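PDB 6DLM: Dhd127_b, which is a computationally designed helical hairpin that pairs with Dhd127_a in a coiled-coil heterodimer, probably designed to be orthogonal to other such pairs. Local coordinates for residues L26-E31 / R47-R52. Numbering follows the deposited sequence.
Sequences LETQKE and RELVRR
Thr28 and Glu31 pack on Leu49 inside the antiparallel helical hairpin of this designed coiled-coil subunit. Helix 7-37 supplies segment 26-31, and helix 44-75 supplies segment 47-52. The helices run close here: the CA atoms of Thr28 and Leu49 are 6.3 Å apart. No hydrogen bond joins the two segments, so the contact between them rests on packing. The methyl CG2 of Thr28 lies anti to the backbone N (chi1 -58° for OG1), and this carries it across to Leu49. Thr28 CG2 sits 3.7 Å from Leu49 CD2, and the two side chains lie side by side but point opposite ways, while Thr28 OG1 is bonded back to the carbonyl of Glu24, one turn earlier in its own helix. Glu31 runs roughly perpendicular to Leu49. Its CG is anti to the backbone N (chi1 176°), and the extended chain runs past both leucine methyls. Glu31 CD lies 3.8 Å from Leu49 CD1, and Glu31 OE1 is 3.8 Å from Leu49 CD2; Leu49 is buried, and also packs on Leu32 and Ile35 of helix 7-37. Glu31 OE2 pairs with Arg45 NE, on helix 44-75, in a salt bridge. With an alanine here in place of Glu31, Leu49 would probably lose cover on one flank and Arg45 would lose this acidic mate. Gln29 NE2 hydrogen-bonds Ser53 OG and also Ser29 OG of the Dhd127_a chain, a polar link within the heterodimer. On the second helix, Glu48 joins two arginines in a salt-bridge network. Arg51 presents NE and NH2 to the two carboxylate oxygens, with Arg51 NE 3.0 Å from Glu48 OE2 and NH2 bound to OE1. Arg52 NE meets Glu48 OE1 on the anti side at 2.7 Å, with an N-H...O angle of 165°.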
loop_
_atom_site.group_PDB
_atom_site.type_symbol
_atom_site.label_atom_id
_atom_site.label_comp_id
_atom_site.label_asym_id
_atom_site.label_seq_id
_atom_site.Cartn_x
_atom_site.Cartn_y
_atom_site.Cartn_z
ATOM N N LEU B 26 -1.821 1.641 5.672
ATOM C CA LEU B 26 -2.801 0.610 5.970
ATOM C C LEU B 26 -3.365 0.790 7.392
ATOM O O LEU B 26 -4.549 0.647 7.589
ATOM C CB LEU B 26 -2.204 -0.786 5.794
ATOM C CG LEU B 26 -1.940 -1.159 4.330
ATOM C CD1 LEU B 26 -1.213 -2.487 4.194
ATOM C CD2 LEU B 26 -3.251 -1.206 3.575
ATOM N N GLU B 27 -2.518 1.108 8.361
ATOM C CA GLU B 27 -3.004 1.337 9.722
ATOM C C GLU B 27 -3.969 2.535 9.787
ATOM O O GLU B 27 -4.970 2.482 10.483
ATOM C CB GLU B 27 -1.845 1.539 10.695
ATOM C CG GLU B 27 -2.268 1.485 12.151
ATOM C CD GLU B 27 -1.094 1.422 13.112
ATOM O OE1 GLU B 27 -0.436 2.458 13.325
ATOM O OE2 GLU B 27 -0.842 0.338 13.671
ATOM N N THR B 28 -3.646 3.596 9.067
ATOM C CA THR B 28 -4.520 4.751 9.001
ATOM C C THR B 28 -5.870 4.359 8.371
ATOM O O THR B 28 -6.909 4.715 8.875
ATOM C CB THR B 28 -3.876 5.838 8.135
ATOM O OG1 THR B 28 -2.608 6.190 8.688
ATOM C CG2 THR B 28 -4.761 7.039 8.058
ATOM N N GLN B 29 -5.818 3.617 7.281
ATOM C CA GLN B 29 -7.026 3.121 6.635
ATOM C C GLN B 29 -7.821 2.138 7.521
ATOM O O GLN B 29 -9.043 2.127 7.484
ATOM C CB GLN B 29 -6.685 2.532 5.274
ATOM C CG GLN B 29 -6.346 3.618 4.274
ATOM C CD GLN B 29 -7.589 4.330 3.764
ATOM O OE1 GLN B 29 -8.566 3.696 3.421
ATOM N NE2 GLN B 29 -7.543 5.650 3.711
ATOM N N LYS B 30 -7.141 1.272 8.263
ATOM C CA LYS B 30 -7.837 0.384 9.176
ATOM C C LYS B 30 -8.585 1.184 10.269
ATOM O O LYS B 30 -9.704 0.840 10.602
ATOM C CB LYS B 30 -6.868 -0.609 9.801
ATOM C CG LYS B 30 -7.557 -1.691 10.611
ATOM C CD LYS B 30 -8.625 -2.411 9.807
ATOM C CE LYS B 30 -8.014 -3.224 8.676
ATOM N NZ LYS B 30 -8.950 -4.218 8.078
ATOM N N GLU B 31 -7.971 2.219 10.821
ATOM C CA GLU B 31 -8.692 3.010 11.818
ATOM C C GLU B 31 -9.944 3.623 11.169
ATOM O O GLU B 31 -11.018 3.573 11.743
ATOM C CB GLU B 31 -7.826 4.121 12.413
ATOM C CG GLU B 31 -8.580 5.026 13.383
ATOM C CD GLU B 31 -7.759 6.200 13.899
ATOM O OE1 GLU B 31 -6.539 6.187 13.736
ATOM O OE2 GLU B 31 -8.332 7.126 14.490
ATOM N N ARG B 47 -12.459 12.380 8.377
ATOM C CA ARG B 47 -12.025 13.306 7.348
ATOM C C ARG B 47 -10.524 13.562 7.479
ATOM O O ARG B 47 -9.836 13.681 6.484
ATOM C CB ARG B 47 -12.794 14.623 7.435
ATOM C CG ARG B 47 -14.191 14.564 6.851
ATOM C CD ARG B 47 -14.167 14.396 5.338
ATOM N NE ARG B 47 -15.508 14.486 4.773
ATOM C CZ ARG B 47 -15.822 14.209 3.514
ATOM N NH1 ARG B 47 -14.897 13.823 2.659
ATOM N NH2 ARG B 47 -17.077 14.336 3.113
ATOM N N GLU B 48 -10.033 13.683 8.709
ATOM C CA GLU B 48 -8.601 13.869 8.925
ATOM C C GLU B 48 -7.797 12.631 8.469
ATOM O O GLU B 48 -6.725 12.781 7.909
ATOM C CB GLU B 48 -8.301 14.208 10.381
ATOM C CG GLU B 48 -6.826 14.218 10.736
ATOM C CD GLU B 48 -6.018 15.268 9.995
ATOM O OE1 GLU B 48 -4.779 15.233 10.098
ATOM O OE2 GLU B 48 -6.616 16.121 9.320
ATOM N N LEU B 49 -8.311 11.434 8.728
ATOM C CA LEU B 49 -7.643 10.207 8.275
ATOM C C LEU B 49 -7.564 10.157 6.742
ATOM O O LEU B 49 -6.576 9.706 6.193
ATOM C CB LEU B 49 -8.338 8.959 8.806
ATOM C CG LEU B 49 -8.264 8.789 10.318
ATOM C CD1 LEU B 49 -9.232 7.722 10.792
ATOM C CD2 LEU B 49 -6.840 8.483 10.749
ATOM N N VAL B 50 -8.623 10.589 6.083
ATOM C CA VAL B 50 -8.606 10.650 4.635
ATOM C C VAL B 50 -7.538 11.643 4.161
ATOM O O VAL B 50 -6.767 11.321 3.282
ATOM C CB VAL B 50 -9.967 11.091 4.075
ATOM C CG1 VAL B 50 -9.835 11.477 2.611
ATOM C CG2 VAL B 50 -10.996 9.994 4.259
ATOM N N ARG B 51 -7.474 12.815 4.777
ATOM C CA ARG B 51 -6.479 13.806 4.385
ATOM C C ARG B 51 -5.058 13.265 4.578
ATOM O O ARG B 51 -4.229 13.386 3.695
ATOM C CB ARG B 51 -6.648 15.080 5.217
ATOM C CG ARG B 51 -5.830 16.263 4.735
ATOM C CD ARG B 51 -5.755 17.358 5.785
ATOM N NE ARG B 51 -4.965 16.941 6.934
ATOM C CZ ARG B 51 -3.643 16.842 6.926
ATOM N NH1 ARG B 51 -2.965 17.149 5.834
ATOM N NH2 ARG B 51 -2.992 16.444 8.006
ATOM N N ARG B 52 -4.786 12.665 5.725
ATOM C CA ARG B 52 -3.480 12.064 5.946
ATOM C C ARG B 52 -3.214 10.916 4.955
ATOM O O ARG B 52 -2.112 10.787 4.446
ATOM C CB ARG B 52 -3.355 11.536 7.371
ATOM C CG ARG B 52 -3.582 12.576 8.447
ATOM C CD ARG B 52 -3.355 11.985 9.832
ATOM N NE ARG B 52 -3.625 12.958 10.881
ATOM C CZ ARG B 52 -3.519 12.712 12.179
ATOM N NH1 ARG B 52 -3.150 11.521 12.598
ATOM N NH2 ARG B 52 -3.788 13.666 13.050
#